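Local coordinates for protein GH59 galactosidase (Clostridium cellulolyticum, PDB 2V4V) that binds carbohydrate through this family 6 carbohydrate-binding module, here holding xylose, as part of a larger enzyme that probably hydrolyses beta-glucosidic linkages in plant polysaccharides, at residues Ala58-Gly63 and Gly87-Tyr92; Tyr4-Ala9 and Leu122-Phe127. All coordinates share one frame; numbering follows the deposited sequence.

Contact 1: Ala58-Gly63 and Gly87-Tyr92; sequences ASATSG and GDWQTY. With XYP (beta-D-xylopyranose), chain B.
One aromatic wall of the xylose pocket is built where Trp89 lies over Ala60. The Trp89 side chain leaves its backbone away from residues 58-63, but with CG anti to the carbonyl carbon (chi1 -70°) the indole folds back across them. Its five-membered ring receives Ala60 CB over one face, 3.5 Å from the centroid and 12° off the ring normal, a CH-pi contact suited to alanine's single methyl. On the same face Ala60 N lies 3.5 Å from Trp89 CE3, while Thr61 CG2 approaches the six-membered ring obliquely. The opposite face carries the xylose, whose C4 is 3.8 Å from Trp89 CD2. The chain under the indole is shaped by an ST turn: Ser59 OG accepts from Thr61 N at 3.0 Å and is also hydrogen-bonded to Leu119 O. Gly87 N gives Ser59 O a weak, bent hydrogen bond (3.1 Å), and water 1 joins Gly87 N to Thr61 O. Against the carbonyls of the type I turn Asp88-Thr91, Ala58 CB fits tightly, 3.2 Å from Trp89 O, and sits over the centre of the Tyr92 ring, 3.6 Å from the centroid. Glu21, Phe32 and Asn121 bond the sugar from other loops and strands. An indole backed by protein on one face and covered by a pyranose on the other is characteristic of carbohydrate-binding modules, here of a family 6 beta-sandwich.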
loop_
_atom_site.group_PDB
_atom_site.type_symbol
_atom_site.label_atom_id
_atom_site.label_comp_id
_atom_site.label_asym_id
_atom_site.label_seq_id
_atom_site.Cartn_x
_atom_site.Cartn_y
_atom_site.Cartn_z
ATOM N N ALA A 58 -6.430 -2.148 -7.743
ATOM C CA ALA A 58 -7.673 -2.320 -8.509
ATOM C C ALA A 58 -8.841 -1.857 -7.622
ATOM O O ALA A 58 -8.753 -1.941 -6.379
ATOM C CB ALA A 58 -7.898 -3.787 -8.866
ATOM N N SER A 59 -9.926 -1.364 -8.235
ATOM C CA SER A 59 -11.082 -1.064 -7.397
ATOM C C SER A 59 -12.352 -0.999 -8.217
ATOM O O SER A 59 -12.380 -0.278 -9.258
ATOM C CB SER A 59 -10.927 0.319 -6.725
ATOM O OG SER A 59 -12.133 0.689 -6.086
ATOM N N ALA A 60 -13.409 -1.667 -7.747
ATOM C CA ALA A 60 -14.717 -1.545 -8.389
ATOM C C ALA A 60 -15.545 -0.411 -7.820
ATOM O O ALA A 60 -16.727 -0.224 -8.185
ATOM C CB ALA A 60 -15.510 -2.836 -8.281
ATOM N N THR A 61 -14.945 0.350 -6.920
ATOM C CA THR A 61 -15.659 1.438 -6.281
ATOM C C THR A 61 -14.947 2.738 -6.667
ATOM O O THR A 61 -14.621 2.937 -7.843
ATOM C CB THR A 61 -15.710 1.224 -4.743
ATOM O OG1 THR A 61 -14.362 1.098 -4.267
ATOM C CG2 THR A 61 -16.552 -0.073 -4.386
ATOM N N SER A 62 -14.763 3.637 -5.697
ATOM C CA SER A 62 -14.115 4.926 -5.987
ATOM C C SER A 62 -12.755 5.041 -5.278
ATOM O O SER A 62 -12.254 6.162 -5.045
ATOM C CB SER A 62 -15.031 6.089 -5.610
ATOM O OG SER A 62 -16.151 6.085 -6.506
ATOM N N GLY A 63 -12.180 3.898 -4.936
ATOM C CA GLY A 63 -10.830 3.870 -4.353
ATOM C C GLY A 63 -10.836 4.515 -2.983
ATOM O O GLY A 63 -11.776 4.345 -2.194
ATOM N N GLY A 87 -12.933 0.217 -12.278
ATOM C CA GLY A 87 -14.107 -0.440 -12.858
ATOM C C GLY A 87 -14.257 -1.932 -12.519
ATOM O O GLY A 87 -15.275 -2.562 -12.902
ATOM N N ASP A 88 -13.245 -2.524 -11.891
ATOM C CA ASP A 88 -13.333 -3.946 -11.596
ATOM C C ASP A 88 -12.353 -4.285 -10.492
ATOM O O ASP A 88 -11.267 -3.728 -10.468
ATOM C CB ASP A 88 -12.987 -4.746 -12.849
ATOM C CG ASP A 88 -13.333 -6.222 -12.705
ATOM O OD1 ASP A 88 -14.502 -6.562 -13.003
ATOM O OD2 ASP A 88 -12.462 -7.015 -12.301
ATOM N N TRP A 89 -12.727 -5.222 -9.604
ATOM C CA TRP A 89 -11.821 -5.606 -8.521
ATOM C C TRP A 89 -10.529 -6.263 -8.973
ATOM O O TRP A 89 -9.598 -6.389 -8.169
ATOM C CB TRP A 89 -12.505 -6.583 -7.546
ATOM C CG TRP A 89 -13.580 -5.914 -6.722
ATOM C CD1 TRP A 89 -14.921 -6.220 -6.694
ATOM C CD2 TRP A 89 -13.404 -4.803 -5.819
ATOM N NE1 TRP A 89 -15.594 -5.364 -5.835
ATOM C CE2 TRP A 89 -14.689 -4.483 -5.285
ATOM C CE3 TRP A 89 -12.301 -4.029 -5.430
ATOM C CZ2 TRP A 89 -14.880 -3.443 -4.356
ATOM C CZ3 TRP A 89 -12.493 -3.002 -4.470
ATOM C CH2 TRP A 89 -13.777 -2.704 -3.976
ATOM N N GLN A 90 -10.495 -6.717 -10.225
ATOM C CA GLN A 90 -9.307 -7.418 -10.738
ATOM C C GLN A 90 -8.738 -6.825 -12.042
ATOM O O GLN A 90 -8.040 -7.515 -12.777
ATOM C CB GLN A 90 -9.595 -8.932 -10.873
ATOM C CG GLN A 90 -9.920 -9.629 -9.543
ATOM C CD GLN A 90 -8.701 -9.687 -8.595
ATOM O OE1 GLN A 90 -7.540 -9.553 -9.032
ATOM N NE2 GLN A 90 -8.964 -9.901 -7.309
ATOM N N THR A 91 -8.999 -5.521 -12.272
ATOM C CA THR A 91 -8.337 -4.771 -13.333
ATOM C C THR A 91 -7.477 -3.713 -12.647
ATOM O O THR A 91 -8.022 -2.846 -11.957
ATOM C CB THR A 91 -9.383 -4.084 -14.191
ATOM O OG1 THR A 91 -10.168 -5.088 -14.868
ATOM C CG2 THR A 91 -8.724 -3.113 -15.188
ATOM N N TYR A 92 -6.157 -3.881 -12.773
ATOM C CA TYR A 92 -5.186 -3.086 -11.992
ATOM C C TYR A 92 -4.624 -1.921 -12.784
ATOM O O TYR A 92 -4.583 -1.934 -14.016
ATOM C CB TYR A 92 -4.058 -3.951 -11.417
ATOM C CG TYR A 92 -4.568 -4.970 -10.425
ATOM C CD1 TYR A 92 -4.374 -4.800 -9.059
ATOM C CD2 TYR A 92 -5.322 -6.094 -10.864
ATOM C CE1 TYR A 92 -4.850 -5.710 -8.137
ATOM C CE2 TYR A 92 -5.819 -7.034 -9.945
ATOM C CZ TYR A 92 -5.605 -6.816 -8.567
ATOM O OH TYR A 92 -6.079 -7.700 -7.597
HETATM O O1 XYP B . -16.129 -9.564 -3.145
HETATM C C1 XYP B . -14.964 -8.940 -2.629
HETATM C C2 XYP B . -13.888 -9.124 -3.688
HETATM C C3 XYP B . -12.604 -8.446 -3.242
HETATM C C4 XYP B . -12.888 -7.017 -2.787
HETATM C C5 XYP B . -14.068 -6.986 -1.807
HETATM O O2 XYP B . -13.553 -10.494 -3.874
HETATM O O3 XYP B . -11.645 -8.450 -4.287
HETATM O O4 XYP B . -11.770 -6.454 -2.140
HETATM O O5 XYP B . -15.192 -7.600 -2.399
HETATM O O HOH W 1 -14.595 1.829 -10.406
#

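Contact 2: Tyr4-Ala9 and Leu122-Phe127; sequences YSRIEA and LNWFTF. With NA (sodium ion), chain C.
Arg6 lies flat on Trp124, its guanidinium and the indole nearly parallel (planes 19° apart, centres 3.5 Å), with CZ over the five-membered ring in a cation-pi contact. An extended chain carries the charge that far, its methylenes passing over the ring near CD2 and CE3, while Trp124 holds its CG between backbone N and carbonyl carbon (chi1 57°), which lays the ring beneath the arginine. The guanidinium is fixed in rotation by a side-on salt bridge to Glu8: NE holds Glu8 OE2 at 2.8 Å and NH2 reaches the same oxygen by a longer, more bent bond, both within the guanidinium plane. Glu8 bends at chi2 (-67°), and its carboxylate faces two ways, since OE1 binds the sodium ion at 2.4 Å. Asn123 chelates the same ion with backbone O and side-chain OD1, while its ND2 bonds to Glu25 OE1. Water 2, Glu10 OE1 and Glu28 O complete six ligands. Asn123 O also accepts from Ala9 N at 2.9 Å, so one carbonyl serves metal and sheet together. Ile7 and Phe125 form an antiparallel hydrogen-bonded pair, Ile7 N to Phe125 O at 2.9 Å and Phe125 N back to Ile7 O. On the side away from the arginine, Ile7 crosses the Phe125 ring obliquely: CB stands over the face, and CG2 comes 3.4 Å from CZ. Ala9 CB packs on Leu122 CG in the same buried layer. Thr126 OG1 donates to Ser5 O at 2.7 Å, from well above the carbonyl plane; threonine's hydroxyl thus ties the loop preceding strand 7-8 to strand 121-128. The chemistry implies a shared charge: the sodium ion at OE1 and Arg6 at OE2 probably balance Glu8 between them, coupling metal, salt bridge and indole stack.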
loop_
_atom_site.group_PDB
_atom_site.type_symbol
_atom_site.label_atom_id
_atom_site.label_comp_id
_atom_site.label_asym_id
_atom_site.label_seq_id
_atom_site.Cartn_x
_atom_site.Cartn_y
_atom_site.Cartn_z
ATOM N N TYR A 4 13.162 -0.150 -2.263
ATOM C CA TYR A 4 13.218 0.006 -3.717
ATOM C C TYR A 4 12.921 -1.285 -4.481
ATOM O O TYR A 4 12.863 -1.263 -5.709
ATOM C CB TYR A 4 14.565 0.666 -4.130
ATOM C CG TYR A 4 14.742 1.898 -3.292
ATOM C CD1 TYR A 4 13.943 3.026 -3.520
ATOM C CD2 TYR A 4 15.589 1.906 -2.186
ATOM C CE1 TYR A 4 14.035 4.150 -2.695
ATOM C CE2 TYR A 4 15.683 3.037 -1.351
ATOM C CZ TYR A 4 14.906 4.166 -1.626
ATOM O OH TYR A 4 14.940 5.331 -0.859
ATOM N N SER A 5 12.731 -2.382 -3.740
ATOM C CA SER A 5 12.326 -3.648 -4.295
ATOM C C SER A 5 10.810 -3.652 -4.536
ATOM O O SER A 5 10.051 -2.819 -4.034
ATOM C CB SER A 5 12.694 -4.809 -3.332
ATOM O OG SER A 5 12.024 -4.719 -2.068
ATOM N N ARG A 6 10.385 -4.618 -5.334
ATOM C CA ARG A 6 8.974 -4.878 -5.468
ATOM C C ARG A 6 8.515 -5.681 -4.253
ATOM O O ARG A 6 8.980 -6.821 -4.022
ATOM C CB ARG A 6 8.719 -5.663 -6.743
ATOM C CG ARG A 6 7.304 -6.146 -6.884
ATOM C CD ARG A 6 7.211 -6.709 -8.237
ATOM N NE ARG A 6 6.041 -7.541 -8.424
ATOM C CZ ARG A 6 5.364 -7.614 -9.558
ATOM N NH1 ARG A 6 5.738 -6.873 -10.616
ATOM N NH2 ARG A 6 4.313 -8.422 -9.614
ATOM N N ILE A 7 7.619 -5.086 -3.470
ATOM C CA ILE A 7 7.150 -5.739 -2.252
ATOM C C ILE A 7 5.713 -6.224 -2.504
ATOM O O ILE A 7 4.808 -5.422 -2.779
ATOM C CB ILE A 7 7.203 -4.758 -1.068
ATOM C CG1 ILE A 7 8.650 -4.270 -0.847
ATOM C CG2 ILE A 7 6.589 -5.362 0.204
ATOM C CD1 ILE A 7 8.751 -3.090 0.154
ATOM N N GLU A 8 5.540 -7.544 -2.494
ATOM C CA GLU A 8 4.210 -8.071 -2.762
ATOM C C GLU A 8 3.317 -7.766 -1.561
ATOM O O GLU A 8 3.729 -7.962 -0.399
ATOM C CB GLU A 8 4.278 -9.564 -2.971
ATOM C CG GLU A 8 5.026 -9.892 -4.255
ATOM C CD GLU A 8 4.280 -9.454 -5.544
ATOM O OE1 GLU A 8 3.066 -9.208 -5.528
ATOM O OE2 GLU A 8 4.915 -9.412 -6.642
ATOM N N ALA A 9 2.076 -7.340 -1.813
ATOM C CA ALA A 9 1.259 -6.854 -0.711
ATOM C C ALA A 9 1.020 -7.979 0.310
ATOM O O ALA A 9 0.871 -7.703 1.531
ATOM C CB ALA A 9 -0.090 -6.341 -1.243
ATOM N N LEU A 122 -4.817 -4.456 -3.396
ATOM C CA LEU A 122 -3.402 -4.054 -3.562
ATOM C C LEU A 122 -2.624 -5.297 -3.935
ATOM O O LEU A 122 -2.634 -6.260 -3.184
ATOM C CB LEU A 122 -2.853 -3.435 -2.250
ATOM C CG LEU A 122 -1.370 -3.089 -2.185
ATOM C CD1 LEU A 122 -1.026 -1.915 -3.158
ATOM C CD2 LEU A 122 -1.081 -2.660 -0.744
ATOM N N ASN A 123 -1.967 -5.260 -5.098
ATOM C CA ASN A 123 -1.197 -6.392 -5.570
ATOM C C ASN A 123 0.249 -6.342 -5.041
ATOM O O ASN A 123 0.733 -7.255 -4.363
ATOM C CB ASN A 123 -1.253 -6.399 -7.110
ATOM C CG ASN A 123 -0.476 -7.545 -7.737
ATOM O OD1 ASN A 123 0.140 -8.381 -7.042
ATOM N ND2 ASN A 123 -0.488 -7.594 -9.076
ATOM N N TRP A 124 0.925 -5.220 -5.280
ATOM C CA TRP A 124 2.306 -5.017 -4.832
ATOM C C TRP A 124 2.566 -3.507 -4.775
ATOM O O TRP A 124 1.749 -2.729 -5.231
ATOM C CB TRP A 124 3.320 -5.745 -5.748
ATOM C CG TRP A 124 3.270 -5.373 -7.193
ATOM C CD1 TRP A 124 2.602 -6.043 -8.182
ATOM C CD2 TRP A 124 3.886 -4.245 -7.831
ATOM N NE1 TRP A 124 2.762 -5.427 -9.388
ATOM C CE2 TRP A 124 3.566 -4.324 -9.205
ATOM C CE3 TRP A 124 4.738 -3.217 -7.383
ATOM C CZ2 TRP A 124 4.009 -3.373 -10.135
ATOM C CZ3 TRP A 124 5.162 -2.255 -8.303
ATOM C CH2 TRP A 124 4.813 -2.364 -9.667
ATOM N N PHE A 125 3.679 -3.105 -4.157
ATOM C CA PHE A 125 4.027 -1.694 -4.200
ATOM C C PHE A 125 5.545 -1.605 -4.172
ATOM O O PHE A 125 6.263 -2.591 -3.910
ATOM C CB PHE A 125 3.438 -0.959 -2.990
ATOM C CG PHE A 125 3.887 -1.536 -1.673
ATOM C CD1 PHE A 125 4.922 -0.917 -0.991
ATOM C CD2 PHE A 125 3.276 -2.658 -1.114
ATOM C CE1 PHE A 125 5.370 -1.403 0.219
ATOM C CE2 PHE A 125 3.731 -3.158 0.092
ATOM C CZ PHE A 125 4.748 -2.530 0.757
ATOM N N THR A 126 6.020 -0.391 -4.406
ATOM C CA THR A 126 7.474 -0.146 -4.286
ATOM C C THR A 126 7.721 1.336 -4.036
ATOM O O THR A 126 6.819 2.176 -4.282
ATOM C CB THR A 126 8.243 -0.563 -5.592
ATOM O OG1 THR A 126 9.670 -0.553 -5.373
ATOM C CG2 THR A 126 7.841 0.347 -6.778
ATOM N N PHE A 127 8.914 1.680 -3.533
ATOM C CA PHE A 127 9.293 3.092 -3.470
ATOM C C PHE A 127 10.310 3.424 -4.578
ATOM O O PHE A 127 11.009 2.539 -5.084
ATOM C CB PHE A 127 9.924 3.440 -2.134
ATOM C CG PHE A 127 8.963 3.366 -0.993
ATOM C CD1 PHE A 127 8.320 4.527 -0.546
ATOM C CD2 PHE A 127 8.688 2.147 -0.350
ATOM C CE1 PHE A 127 7.430 4.476 0.540
ATOM C CE2 PHE A 127 7.819 2.080 0.755
ATOM C CZ PHE A 127 7.159 3.236 1.179
HETATM NA NA NA C . 0.726 -9.564 -4.994
HETATM O O HOH W 2 1.592 -11.802 -5.603
#

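Both contacts belong to the same antiparallel sheet, in which strands 52-59 and 121-128 are neighbours, and contact 1 is nested in the chain loop closed by contact 2. Contact 2 lies nearer the middle of the module, its centre about 8 Å from that of the chain, and combines regular strand pairing and buried apolar packing with a charged, metal-binding end. Contact 1 has its centre about 15 Å out, at the sheet's rim, where loops replace regular pairing and an indole meets methyls and sugar rather than ions. The centres of the two contacts are about 18 Å apart, yet Tyr92 CE1 and Asn123 CB meet at 3.8 Å, a plain packing contact between them.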